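Local coordinates for cytidylate kinase-like family protein (Eubacterium ventriosum, PDB 3FDI) that is of unknown function but, as a cytidylate kinase-like member of the P-loop NTPase clan, probably binds nucleotides and may transfer phosphate, at residues 6-11 / 116-121; 20-25 / 186-191; 30-35 / 100-105; 88-93 / 110-115. One frame throughout, in Å; residues are numbered along the deposited sequence.

How the contacts relate
All four contacts belong to one P-loop NTPase-like fold, a five-stranded parallel sheet with helices on both faces. Contacts 1 and 3 lie within the sheet, their centres about 9 Å apart, and meet where strands 8-13 and 101-104 are neighbours. Contact 2 packs helix 19-30 against helix 185-197 on one face; contact 4 brings helix 81-95 to the end of helix 108-111 on the other, its centre about 22 Å from that of contact 2. Along the chain the segments 6-11, 20-25, 30-35 and 88-93 come first, and their partners follow in the order 100-105, 110-115, 116-121 and 186-191. Sequence-distant pieces are thereby gathered round the central strand 8-13.

Contact 1: residues 6-11 / 116-121; sequences QIIIAI and PNMISA
Ile-8 and selenomethionine Met-118 face each other as a parallel beta bridge, the first of four ending at Ile-11 and Ala-121. Four N-H...O bonds ladder the strands, from Ile-8 N to Asn-117 O (3.2 Å) up to Ala-121 N and Ala-10 O (3.0 Å).

Met-118 CB sits 4.2 Å from Ile-8 CB, and Met-118 CG, anti to the backbone N (chi1 -176°), stays 3.8 Å from Ile-8 O. The chain then bends, bringing Met-118 SE to 4.1 Å from Ala-10 CB, where the small alanine methyl suits the bulky end of a methionine, here carrying selenium. Met-118 CE ends 3.3 Å from Leu-112 O, while Met-118 O accepts from Lys-182 of a second subunit. On the other face, the side chains of Ile-119 and Ile-7 cross at a slant, Ile-119 CD1 lying 3.9 Å from Ile-7 CG2.

Before the strand proper, Asn-117 lays CB and CG against Gln-6 O. An alanine here would keep CB, but would probably leave the Gln-6 carbonyl without the cover of CG and the amide.

Ile-7, Ile-9 and Ile-11 pack on helix 19-30, the first two also on helix 185-197, and strand 8-13 bonds on its other edge to strand 101-104.

Contact 2: residues 20-25 / 186-191; sequences HLVAKK and DTATDM. With SO4 (sulfate ion), chain G.
Lys-25 sets CG anti to its carbonyl carbon (chi1 -70°) and runs extended beyond it, which carries the ammonium across to Asp-186; Thr-189 turns OG1 anti to its own carbonyl carbon (chi1 -57°), bringing it against Val-22. The contact joins helix 19-30, the helix after the glycine-rich loop of this P-loop-like fold, to helix 185-197 near the C-terminus. The two short segments cross at -50° with axes 9.4 Å apart.

Valine and threonine, both branched at CB, fill the interface: Val-22 CG1 lies 3.6 Å from Thr-189 OG1, as the side chains slide past each other in opposite directions. That hydroxyl is satisfied by Val-185 O, one turn back in its own helix, and can therefore sit among methyl groups. Thr-189 CG2 packs 3.7 Å from Lys-25 CB.

Lys-25 NZ and Asp-186 OD2 form a salt bridge at the margin of the contact, the two side chains crossing at about a right angle; its modelled length is too short to be taken literally. A methionine in place of Lys-25 would probably leave the Asp-186 carboxylate without its cationic mate.

Ala-23 instead packs its methyl on strand 101-104. At the helix N-terminus a bound sulfate, probably from the crystallisation liquor, is gripped by Gly-16, Gly-18, Gly-19 and Arg-137, consistent with a phosphate site; His-20 N donates to its O1 at 2.9 Å.

Contact 3: residues 30-35 / 100-105; sequences YNIPLY and SFVIVG
Tyr-35 N gives Val-102 O the shortest hydrogen bond across this contact, 2.8 Å. Val-102 N to Pro-33 O and Val-104 N to Tyr-35 O complete the parallel pairing of strand 34-35 with strand 101-104. Pro-33 is tolerated here because its carbonyl, not its nitrogen, is what strand 101-104 uses.

Tyr-35 and Phe-101 make the main aromatic contact. The CD2-CE2 side of the tyrosine ring reaches Phe-101, with Tyr-35 CE2 3.3 Å from Phe-101 CG, near the tyrosine plane and at its edge. Ring centroids are 5.0 Å apart and the planes lie at 54°, an oblique pairing. Phe-101 CG stands between its backbone N and carbonyl carbon (chi1 57°), the crowded position, where it meets Tyr-35 CE2. Beyond the rings, Ile-103 CD1 packs 3.4 Å from Tyr-35 CB.

Branched aliphatic residues fill the opposite face: Leu-34 CD1 lies 3.7 Å from Val-102 CG1 and also touches Val-104. From the loop before the strand, Ile-32 CD1 rests 3.8 Å from Val-102 CG2. Just before it, Asn-31, whose residue type tolerates positive phi well, is the C-prime residue of a Schellman motif.

Strand 34-35 is the outermost strand on this side of the sheet within the chain, and 101-104 bonds onward to strand 8-13. Leu-34 and Val-102 pack on helix 19-30, whereas Phe-101 and Ile-103 pack on helix 81-95.

Contact 4: residues 88-93 / 110-115; sequences NFIRKK and EILSDN
Arg-91, whose CB lies 4.1 Å from Ile-111 CG2, presents its flat guanidinium edge to Asn-88: NE and NH2 both donate to Asn-88 OD1, at 2.9 Å from NE, and the acceptor lies in the guanidinium plane. This side-on grip holds the group's rotation; Phe-57 adds a cation-pi contact, and Glu-96 a salt bridge to NH1. The Phe-89 ring carries Lys-93 CG on one face, 3.7 Å above the plane and offset to the rim, and pairs edge-to-face with Tyr-35.

Between the segments the packing is aliphatic. Ile-90 has CG1 anti to its carbonyl carbon (chi1 -72°), which leaves CG2 anti to the backbone N, where it meets Leu-112 CD1 at 3.9 Å, the two side chains crossing at about a right angle, and Ile-111 CG2 at 4.1 Å. Leu-112 CD2 reaches Ile-90 O at 3.9 Å. Branched aliphatic side chains suit this buried junction of helix 81-95 with the C-terminal part of helix 108-111.

Ser-113 N and OG both donate to Glu-110 O, and a type I turn runs from Leu-112 to Asn-115.

Contact across the interface thus rests on dispersion and burial of methyl groups, while the arginine's charge is directed elsewhere, into bonds with its own helix and surroundings.

Contact 1: residues 6-11 / 116-121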
loop_
_atom_site.group_PDB
_atom_site.type_symbol
_atom_site.label_atom_id
_atom_site.label_comp_id
_atom_site.label_asym_id
_atom_site.label_seq_id
_atom_site.Cartn_x
_atom_site.Cartn_y
_atom_site.Cartn_z
ATOM N N GLN B 6 4.197 34.175 -5.615
ATOM C CA GLN B 6 3.240 34.376 -6.743
ATOM C C GLN B 6 3.034 33.117 -7.557
ATOM O O GLN B 6 1.931 32.676 -7.626
ATOM C CB GLN B 6 3.580 35.538 -7.697
ATOM C CG GLN B 6 2.667 35.565 -8.952
ATOM C CD GLN B 6 2.455 36.971 -9.538
ATOM O OE1 GLN B 6 3.238 37.902 -9.307
ATOM N NE2 GLN B 6 1.377 37.121 -10.300
ATOM N N ILE B 7 4.075 32.562 -8.184
ATOM C CA ILE B 7 4.013 31.168 -8.679
ATOM C C ILE B 7 5.080 30.252 -8.086
ATOM O O ILE B 7 6.291 30.548 -8.123
ATOM C CB ILE B 7 4.109 31.029 -10.215
ATOM C CG1 ILE B 7 3.375 32.176 -10.936
ATOM C CG2 ILE B 7 3.492 29.711 -10.653
ATOM C CD1 ILE B 7 2.746 31.781 -12.323
ATOM N N ILE B 8 4.619 29.132 -7.535
ATOM C CA ILE B 8 5.504 28.067 -7.055
ATOM C C ILE B 8 5.092 26.741 -7.733
ATOM O O ILE B 8 3.931 26.382 -7.691
ATOM C CB ILE B 8 5.458 27.945 -5.521
ATOM C CG1 ILE B 8 5.640 29.322 -4.868
ATOM C CG2 ILE B 8 6.530 27.046 -5.041
ATOM C CD1 ILE B 8 5.381 29.363 -3.414
ATOM N N ILE B 9 6.038 26.044 -8.376
ATOM C CA ILE B 9 5.755 24.787 -9.032
ATOM C C ILE B 9 6.552 23.691 -8.382
ATOM O O ILE B 9 7.770 23.781 -8.338
ATOM C CB ILE B 9 6.109 24.836 -10.482
ATOM C CG1 ILE B 9 5.348 25.999 -11.168
ATOM C CG2 ILE B 9 5.832 23.455 -11.131
ATOM C CD1 ILE B 9 5.822 26.281 -12.641
ATOM N N ALA B 10 5.859 22.685 -7.840
ATOM C CA ALA B 10 6.464 21.581 -7.081
ATOM C C ALA B 10 6.376 20.360 -7.986
ATOM O O ALA B 10 5.281 19.961 -8.410
ATOM C CB ALA B 10 5.738 21.343 -5.792
ATOM N N ILE B 11 7.514 19.802 -8.340
ATOM C CA ILE B 11 7.569 18.732 -9.310
ATOM C C ILE B 11 8.078 17.523 -8.631
ATOM O O ILE B 11 9.144 17.575 -7.987
ATOM C CB ILE B 11 8.516 19.078 -10.454
ATOM C CG1 ILE B 11 7.840 20.040 -11.421
ATOM C CG2 ILE B 11 8.906 17.807 -11.253
ATOM C CD1 ILE B 11 8.784 20.725 -12.234
ATOM N N PRO B 116 -1.742 28.902 -1.577
ATOM C CA PRO B 116 -2.666 28.783 -2.705
ATOM C C PRO B 116 -2.049 29.141 -4.055
ATOM O O PRO B 116 -2.686 28.946 -5.078
ATOM C CB PRO B 116 -3.764 29.809 -2.350
ATOM C CG PRO B 116 -3.026 30.910 -1.708
ATOM C CD PRO B 116 -1.964 30.170 -0.841
ATOM N N ASN B 117 -0.854 29.710 -4.041
ATOM C CA ASN B 117 -0.042 29.926 -5.235
ATOM C C ASN B 117 0.825 28.745 -5.721
ATOM O O ASN B 117 1.577 28.871 -6.703
ATOM C CB ASN B 117 0.861 31.113 -4.942
ATOM C CG ASN B 117 0.045 32.348 -4.666
ATOM O OD1 ASN B 117 -0.991 32.520 -5.271
ATOM N ND2 ASN B 117 0.510 33.210 -3.803
HETATM N N MSE B 118 0.733 27.614 -5.035
HETATM C CA MSE B 118 1.543 26.473 -5.390
HETATM C C MSE B 118 0.697 25.515 -6.245
HETATM O O MSE B 118 -0.439 25.235 -5.942
HETATM C CB MSE B 118 2.126 25.815 -4.128
HETATM C CG MSE B 118 3.081 24.638 -4.425
HETATM SE SE MSE B 118 2.143 22.935 -4.789
HETATM C CE MSE B 118 1.323 22.770 -3.087
ATOM N N ILE B 119 1.282 25.068 -7.345
ATOM C CA ILE B 119 0.774 23.969 -8.176
ATOM C C ILE B 119 1.741 22.830 -8.060
ATOM O O ILE B 119 2.943 23.057 -7.945
ATOM C CB ILE B 119 0.764 24.430 -9.613
ATOM C CG1 ILE B 119 -0.035 25.732 -9.714
ATOM C CG2 ILE B 119 0.184 23.398 -10.460
ATOM C CD1 ILE B 119 0.856 27.100 -9.603
ATOM N N SER B 120 1.257 21.605 -8.167
ATOM C CA SER B 120 2.156 20.469 -8.227
ATOM C C SER B 120 1.854 19.530 -9.363
ATOM O O SER B 120 0.725 19.322 -9.739
ATOM C CB SER B 120 2.121 19.682 -6.925
ATOM O OG SER B 120 0.807 19.229 -6.682
ATOM N N ALA B 121 2.892 18.883 -9.851
ATOM C CA ALA B 121 2.805 18.059 -11.033
ATOM C C ALA B 121 3.738 16.893 -10.793
ATOM O O ALA B 121 4.874 17.080 -10.258
ATOM C CB ALA B 121 3.200 18.891 -12.291
#

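Contact 2: residues 20-25 / 186-191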
loop_
_atom_site.group_PDB
_atom_site.type_symbol
_atom_site.label_atom_id
_atom_site.label_comp_id
_atom_site.label_asym_id
_atom_site.label_seq_id
_atom_site.Cartn_x
_atom_site.Cartn_y
_atom_site.Cartn_z
ATOM N N HIS B 20 13.241 16.383 -14.592
ATOM C CA HIS B 20 14.176 17.523 -14.507
ATOM C C HIS B 20 14.055 18.433 -15.722
ATOM O O HIS B 20 14.082 19.611 -15.570
ATOM C CB HIS B 20 15.617 17.072 -14.375
ATOM C CG HIS B 20 16.614 18.195 -14.448
ATOM N ND1 HIS B 20 16.952 18.972 -13.355
ATOM C CD2 HIS B 20 17.340 18.680 -15.492
ATOM C CE1 HIS B 20 17.825 19.891 -13.725
ATOM N NE2 HIS B 20 18.082 19.732 -15.016
ATOM N N LEU B 21 13.952 17.887 -16.928
ATOM C CA LEU B 21 13.861 18.709 -18.128
ATOM C C LEU B 21 12.595 19.528 -18.119
ATOM O O LEU B 21 12.603 20.666 -18.515
ATOM C CB LEU B 21 13.837 17.854 -19.396
ATOM C CG LEU B 21 15.045 17.003 -19.759
ATOM C CD1 LEU B 21 14.940 16.437 -21.207
ATOM C CD2 LEU B 21 16.353 17.826 -19.601
ATOM N N VAL B 22 11.481 18.943 -17.680
ATOM C CA VAL B 22 10.231 19.712 -17.549
ATOM C C VAL B 22 10.404 20.833 -16.508
ATOM O O VAL B 22 10.009 21.995 -16.731
ATOM C CB VAL B 22 9.068 18.802 -17.197
ATOM C CG1 VAL B 22 7.803 19.602 -16.928
ATOM C CG2 VAL B 22 8.832 17.773 -18.294
ATOM N N ALA B 23 10.977 20.494 -15.362
ATOM C CA ALA B 23 11.197 21.501 -14.298
ATOM C C ALA B 23 12.026 22.687 -14.850
ATOM O O ALA B 23 11.650 23.856 -14.721
ATOM C CB ALA B 23 11.848 20.882 -13.127
ATOM N N LYS B 24 13.138 22.370 -15.502
ATOM C CA LYS B 24 13.966 23.373 -16.205
ATOM C C LYS B 24 13.204 24.191 -17.238
ATOM O O LYS B 24 13.252 25.410 -17.226
ATOM C CB LYS B 24 15.138 22.650 -16.893
ATOM C CG LYS B 24 16.285 23.518 -17.345
ATOM C CD LYS B 24 17.573 22.679 -17.278
ATOM C CE LYS B 24 18.756 23.245 -18.092
ATOM N NZ LYS B 24 18.859 22.618 -19.455
ATOM N N LYS B 25 12.494 23.522 -18.138
ATOM C CA LYS B 25 11.687 24.225 -19.130
ATOM C C LYS B 25 10.654 25.167 -18.509
ATOM O O LYS B 25 10.532 26.309 -18.927
ATOM C CB LYS B 25 11.051 23.240 -20.123
ATOM C CG LYS B 25 12.127 22.618 -21.035
ATOM C CD LYS B 25 11.649 21.472 -21.930
ATOM C CE LYS B 25 12.609 21.342 -23.152
ATOM N NZ LYS B 25 12.281 20.231 -24.096
ATOM N N ASP B 186 8.233 18.741 -24.227
ATOM C CA ASP B 186 7.615 20.004 -24.598
ATOM C C ASP B 186 6.111 19.992 -24.459
ATOM O O ASP B 186 5.551 21.000 -24.088
ATOM C CB ASP B 186 8.014 20.420 -25.993
ATOM C CG ASP B 186 9.265 21.247 -25.989
ATOM O OD1 ASP B 186 9.283 22.295 -26.629
ATOM O OD2 ASP B 186 10.221 20.888 -25.293
ATOM N N THR B 187 5.464 18.850 -24.711
ATOM C CA THR B 187 4.021 18.774 -24.636
ATOM C C THR B 187 3.554 18.785 -23.175
ATOM O O THR B 187 2.605 19.478 -22.857
ATOM C CB THR B 187 3.457 17.543 -25.365
ATOM O OG1 THR B 187 3.660 17.675 -26.785
ATOM C CG2 THR B 187 1.944 17.398 -25.101
ATOM N N ALA B 188 4.239 18.017 -22.315
ATOM C CA ALA B 188 4.015 18.021 -20.865
ATOM C C ALA B 188 4.244 19.409 -20.253
ATOM O O ALA B 188 3.460 19.879 -19.468
ATOM C CB ALA B 188 4.919 16.974 -20.191
ATOM N N THR B 189 5.315 20.071 -20.627
ATOM C CA THR B 189 5.602 21.391 -20.097
ATOM C C THR B 189 4.458 22.354 -20.448
ATOM O O THR B 189 3.972 23.105 -19.578
ATOM C CB THR B 189 6.967 21.882 -20.631
ATOM O OG1 THR B 189 7.967 20.921 -20.268
ATOM C CG2 THR B 189 7.334 23.229 -20.075
ATOM N N ASP B 190 3.988 22.298 -21.708
ATOM C CA ASP B 190 2.924 23.217 -22.192
ATOM C C ASP B 190 1.631 22.989 -21.449
ATOM O O ASP B 190 0.893 23.935 -21.177
ATOM C CB ASP B 190 2.640 23.085 -23.697
ATOM C CG ASP B 190 3.769 23.664 -24.599
ATOM O OD1 ASP B 190 4.685 24.425 -24.162
ATOM O OD2 ASP B 190 3.748 23.336 -25.804
HETATM N N MSE B 191 1.343 21.736 -21.139
HETATM C CA MSE B 191 0.123 21.414 -20.479
HETATM C C MSE B 191 0.143 21.911 -19.031
HETATM O O MSE B 191 -0.925 22.235 -18.486
HETATM C CB MSE B 191 -0.079 19.915 -20.472
HETATM C CG MSE B 191 -0.266 19.322 -21.860
HETATM SE SE MSE B 191 -0.224 17.380 -21.801
HETATM C CE MSE B 191 -1.779 17.108 -20.683
HETATM S S SO4 G . 14.497 12.558 -14.530
HETATM O O1 SO4 G . 14.839 13.949 -14.219
HETATM O O2 SO4 G . 15.323 11.608 -13.790
HETATM O O3 SO4 G . 13.095 12.485 -14.069
HETATM O O4 SO4 G . 14.633 12.354 -16.006
#

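Contact 3: residues 30-35 / 100-105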
loop_
_atom_site.group_PDB
_atom_site.type_symbol
_atom_site.label_atom_id
_atom_site.label_comp_id
_atom_site.label_asym_id
_atom_site.label_seq_id
_atom_site.Cartn_x
_atom_site.Cartn_y
_atom_site.Cartn_z
ATOM N N TYR B 30 8.811 30.765 -17.103
ATOM C CA TYR B 30 8.388 31.776 -16.163
ATOM C C TYR B 30 9.548 32.620 -15.626
ATOM O O TYR B 30 9.342 33.480 -14.796
ATOM C CB TYR B 30 7.640 31.111 -15.013
ATOM C CG TYR B 30 6.292 30.570 -15.403
ATOM C CD1 TYR B 30 5.244 31.426 -15.719
ATOM C CD2 TYR B 30 6.054 29.200 -15.422
ATOM C CE1 TYR B 30 3.977 30.916 -16.072
ATOM C CE2 TYR B 30 4.801 28.689 -15.767
ATOM C CZ TYR B 30 3.776 29.542 -16.093
ATOM O OH TYR B 30 2.564 29.009 -16.455
ATOM N N ASN B 31 10.764 32.362 -16.096
ATOM C CA ASN B 31 11.958 33.062 -15.631
ATOM C C ASN B 31 12.054 33.149 -14.109
ATOM O O ASN B 31 12.161 34.236 -13.544
ATOM C CB ASN B 31 12.009 34.450 -16.253
ATOM C CG ASN B 31 13.371 35.103 -16.135
ATOM O OD1 ASN B 31 14.405 34.457 -15.874
ATOM N ND2 ASN B 31 13.376 36.406 -16.323
ATOM N N ILE B 32 12.034 31.984 -13.459
ATOM C CA ILE B 32 12.201 31.886 -12.011
ATOM C C ILE B 32 13.284 30.849 -11.702
ATOM O O ILE B 32 13.642 30.086 -12.571
ATOM C CB ILE B 32 10.884 31.525 -11.329
ATOM C CG1 ILE B 32 10.209 30.321 -12.030
ATOM C CG2 ILE B 32 9.968 32.754 -11.348
ATOM C CD1 ILE B 32 8.971 29.739 -11.349
ATOM N N PRO B 33 13.793 30.820 -10.473
ATOM C CA PRO B 33 14.798 29.833 -10.127
ATOM C C PRO B 33 14.281 28.400 -10.097
ATOM O O PRO B 33 13.086 28.161 -9.821
ATOM C CB PRO B 33 15.217 30.214 -8.706
ATOM C CG PRO B 33 14.479 31.441 -8.364
ATOM C CD PRO B 33 13.481 31.729 -9.370
ATOM N N LEU B 34 15.199 27.475 -10.373
ATOM C CA LEU B 34 14.965 26.038 -10.280
ATOM C C LEU B 34 15.762 25.596 -9.068
ATOM O O LEU B 34 16.981 25.673 -9.120
ATOM C CB LEU B 34 15.453 25.342 -11.558
ATOM C CG LEU B 34 15.497 23.823 -11.454
ATOM C CD1 LEU B 34 14.147 23.296 -10.976
ATOM C CD2 LEU B 34 15.867 23.206 -12.780
ATOM N N TYR B 35 15.090 25.242 -7.969
ATOM C CA TYR B 35 15.721 24.630 -6.785
ATOM C C TYR B 35 15.607 23.116 -6.848
ATOM O O TYR B 35 14.573 22.566 -7.211
ATOM C CB TYR B 35 15.077 25.060 -5.447
ATOM C CG TYR B 35 15.110 26.536 -5.209
ATOM C CD1 TYR B 35 16.276 27.242 -5.331
ATOM C CD2 TYR B 35 13.961 27.238 -4.906
ATOM C CE1 TYR B 35 16.286 28.597 -5.151
ATOM C CE2 TYR B 35 13.967 28.595 -4.713
ATOM C CZ TYR B 35 15.112 29.262 -4.842
ATOM O OH TYR B 35 15.123 30.622 -4.633
ATOM N N SER B 100 8.891 33.398 -6.211
ATOM C CA SER B 100 8.455 32.429 -7.167
ATOM C C SER B 100 9.603 31.496 -7.530
ATOM O O SER B 100 10.748 31.950 -7.677
ATOM C CB SER B 100 7.975 33.116 -8.402
ATOM O OG SER B 100 6.839 33.911 -8.089
ATOM N N PHE B 101 9.302 30.199 -7.669
ATOM C CA PHE B 101 10.318 29.199 -7.996
ATOM C C PHE B 101 9.719 27.859 -8.372
ATOM O O PHE B 101 8.532 27.611 -8.177
ATOM C CB PHE B 101 11.358 28.994 -6.830
ATOM C CG PHE B 101 10.741 28.590 -5.511
ATOM C CD1 PHE B 101 10.588 27.245 -5.163
ATOM C CD2 PHE B 101 10.303 29.555 -4.622
ATOM C CE1 PHE B 101 10.018 26.871 -3.944
ATOM C CE2 PHE B 101 9.714 29.204 -3.396
ATOM C CZ PHE B 101 9.574 27.853 -3.057
ATOM N N VAL B 102 10.591 27.028 -8.938
ATOM C CA VAL B 102 10.324 25.639 -9.222
ATOM C C VAL B 102 11.159 24.849 -8.225
ATOM O O VAL B 102 12.332 25.165 -7.978
ATOM C CB VAL B 102 10.742 25.248 -10.658
ATOM C CG1 VAL B 102 10.497 23.776 -10.878
ATOM C CG2 VAL B 102 9.999 26.096 -11.720
ATOM N N ILE B 103 10.548 23.838 -7.626
ATOM C CA ILE B 103 11.258 22.975 -6.716
ATOM C C ILE B 103 10.954 21.520 -7.101
ATOM O O ILE B 103 9.804 21.136 -7.274
ATOM C CB ILE B 103 10.943 23.329 -5.222
ATOM C CG1 ILE B 103 11.668 22.408 -4.228
ATOM C CG2 ILE B 103 9.465 23.317 -4.950
ATOM C CD1 ILE B 103 13.132 22.480 -4.262
ATOM N N VAL B 104 12.007 20.748 -7.280
ATOM C CA VAL B 104 11.887 19.343 -7.595
ATOM C C VAL B 104 12.030 18.571 -6.298
ATOM O O VAL B 104 12.981 18.798 -5.537
ATOM C CB VAL B 104 13.003 18.922 -8.559
ATOM C CG1 VAL B 104 13.000 17.407 -8.744
ATOM C CG2 VAL B 104 12.837 19.658 -9.922
ATOM N N GLY B 105 11.098 17.667 -6.038
ATOM C CA GLY B 105 11.221 16.760 -4.938
ATOM C C GLY B 105 11.115 17.485 -3.629
ATOM O O GLY B 105 10.392 18.492 -3.536
#

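Contact 4: residues 88-93 / 110-115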
loop_
_atom_site.group_PDB
_atom_site.type_symbol
_atom_site.label_atom_id
_atom_site.label_comp_id
_atom_site.label_asym_id
_atom_site.label_seq_id
_atom_site.Cartn_x
_atom_site.Cartn_y
_atom_site.Cartn_z
ATOM N N ASN B 88 12.368 24.143 5.900
ATOM C CA ASN B 88 12.228 25.497 6.335
ATOM C C ASN B 88 12.688 26.536 5.290
ATOM O O ASN B 88 12.017 27.579 5.138
ATOM C CB ASN B 88 12.916 25.686 7.638
ATOM C CG ASN B 88 12.444 26.917 8.337
ATOM O OD1 ASN B 88 11.243 27.265 8.286
ATOM N ND2 ASN B 88 13.381 27.625 8.963
ATOM N N PHE B 89 13.790 26.252 4.566
ATOM C CA PHE B 89 14.206 27.071 3.412
ATOM C C PHE B 89 13.060 27.253 2.456
ATOM O O PHE B 89 12.786 28.346 2.019
ATOM C CB PHE B 89 15.407 26.455 2.667
ATOM C CG PHE B 89 15.848 27.220 1.427
ATOM C CD1 PHE B 89 16.886 28.130 1.485
ATOM C CD2 PHE B 89 15.268 26.971 0.209
ATOM C CE1 PHE B 89 17.293 28.838 0.332
ATOM C CE2 PHE B 89 15.661 27.654 -0.927
ATOM C CZ PHE B 89 16.653 28.585 -0.868
ATOM N N ILE B 90 12.408 26.160 2.118
ATOM C CA ILE B 90 11.364 26.139 1.135
ATOM C C ILE B 90 10.156 26.902 1.606
ATOM O O ILE B 90 9.558 27.648 0.840
ATOM C CB ILE B 90 10.990 24.697 0.834
ATOM C CG1 ILE B 90 12.126 24.063 0.015
ATOM C CG2 ILE B 90 9.717 24.596 0.031
ATOM C CD1 ILE B 90 11.879 22.574 -0.368
ATOM N N ARG B 91 9.822 26.704 2.879
ATOM C CA ARG B 91 8.689 27.346 3.499
ATOM C C ARG B 91 8.920 28.868 3.592
ATOM O O ARG B 91 8.038 29.643 3.273
ATOM C CB ARG B 91 8.466 26.727 4.883
ATOM C CG ARG B 91 7.219 27.210 5.647
ATOM C CD ARG B 91 7.335 27.001 7.178
ATOM N NE ARG B 91 8.465 27.757 7.714
ATOM C CZ ARG B 91 8.456 29.048 8.042
ATOM N NH1 ARG B 91 7.357 29.807 7.932
ATOM N NH2 ARG B 91 9.581 29.601 8.454
ATOM N N LYS B 92 10.099 29.283 4.027
ATOM C CA LYS B 92 10.426 30.707 4.124
ATOM C C LYS B 92 10.417 31.383 2.768
ATOM O O LYS B 92 9.854 32.456 2.634
ATOM C CB LYS B 92 11.793 30.938 4.785
ATOM C CG LYS B 92 11.768 30.828 6.295
ATOM C CD LYS B 92 13.155 31.131 6.919
ATOM C CE LYS B 92 13.143 30.977 8.462
ATOM N NZ LYS B 92 14.351 31.538 9.168
ATOM N N LYS B 93 11.068 30.772 1.782
ATOM C CA LYS B 93 11.104 31.351 0.454
ATOM C C LYS B 93 9.680 31.471 -0.097
ATOM O O LYS B 93 9.330 32.500 -0.692
ATOM C CB LYS B 93 11.993 30.553 -0.503
ATOM C CG LYS B 93 13.490 30.636 -0.224
ATOM C CD LYS B 93 14.034 32.067 -0.347
ATOM C CE LYS B 93 15.513 32.069 -0.700
ATOM N NZ LYS B 93 16.183 33.404 -0.665
ATOM N N GLU B 110 3.858 18.909 -0.185
ATOM C CA GLU B 110 3.349 18.768 1.180
ATOM C C GLU B 110 3.659 19.990 2.032
ATOM O O GLU B 110 2.747 20.523 2.703
ATOM C CB GLU B 110 3.887 17.517 1.848
ATOM C CG GLU B 110 3.403 17.275 3.259
ATOM C CD GLU B 110 1.876 17.056 3.394
ATOM O OE1 GLU B 110 1.195 16.685 2.397
ATOM O OE2 GLU B 110 1.363 17.263 4.524
ATOM N N ILE B 111 4.931 20.417 2.021
ATOM C CA ILE B 111 5.372 21.625 2.739
ATOM C C ILE B 111 4.558 22.914 2.395
ATOM O O ILE B 111 4.267 23.726 3.291
ATOM C CB ILE B 111 6.841 21.934 2.453
ATOM C CG1 ILE B 111 7.737 20.834 3.022
ATOM C CG2 ILE B 111 7.250 23.319 3.019
ATOM C CD1 ILE B 111 9.152 21.074 2.677
ATOM N N LEU B 112 4.196 23.066 1.123
ATOM C CA LEU B 112 3.563 24.253 0.619
ATOM C C LEU B 112 2.088 24.041 0.336
ATOM O O LEU B 112 1.470 24.773 -0.442
ATOM C CB LEU B 112 4.298 24.687 -0.631
ATOM C CG LEU B 112 5.751 25.107 -0.416
ATOM C CD1 LEU B 112 6.377 25.466 -1.724
ATOM C CD2 LEU B 112 5.880 26.266 0.637
ATOM N N SER B 113 1.559 22.984 0.933
ATOM C CA SER B 113 0.128 22.741 1.075
ATOM C C SER B 113 -0.767 23.972 1.253
ATOM O O SER B 113 -1.728 24.173 0.547
ATOM C CB SER B 113 -0.093 21.899 2.329
ATOM O OG SER B 113 -0.042 20.555 2.002
ATOM N N ASP B 114 -0.490 24.771 2.247
ATOM C CA ASP B 114 -1.411 25.869 2.534
ATOM C C ASP B 114 -1.179 27.084 1.621
ATOM O O ASP B 114 -1.897 28.075 1.749
ATOM C CB ASP B 114 -1.307 26.295 3.992
ATOM C CG ASP B 114 0.090 26.613 4.384
ATOM O OD1 ASP B 114 0.978 25.817 4.004
ATOM O OD2 ASP B 114 0.316 27.637 5.080
ATOM N N ASN B 115 -0.200 27.034 0.717
ATOM C CA ASN B 115 0.067 28.183 -0.104
ATOM C C ASN B 115 -0.728 28.028 -1.370
ATOM O O ASN B 115 -0.434 27.158 -2.154
ATOM C CB ASN B 115 1.539 28.325 -0.402
ATOM C CG ASN B 115 1.879 29.671 -0.962
ATOM O OD1 ASN B 115 1.262 30.128 -1.925
ATOM N ND2 ASN B 115 2.883 30.321 -0.381
#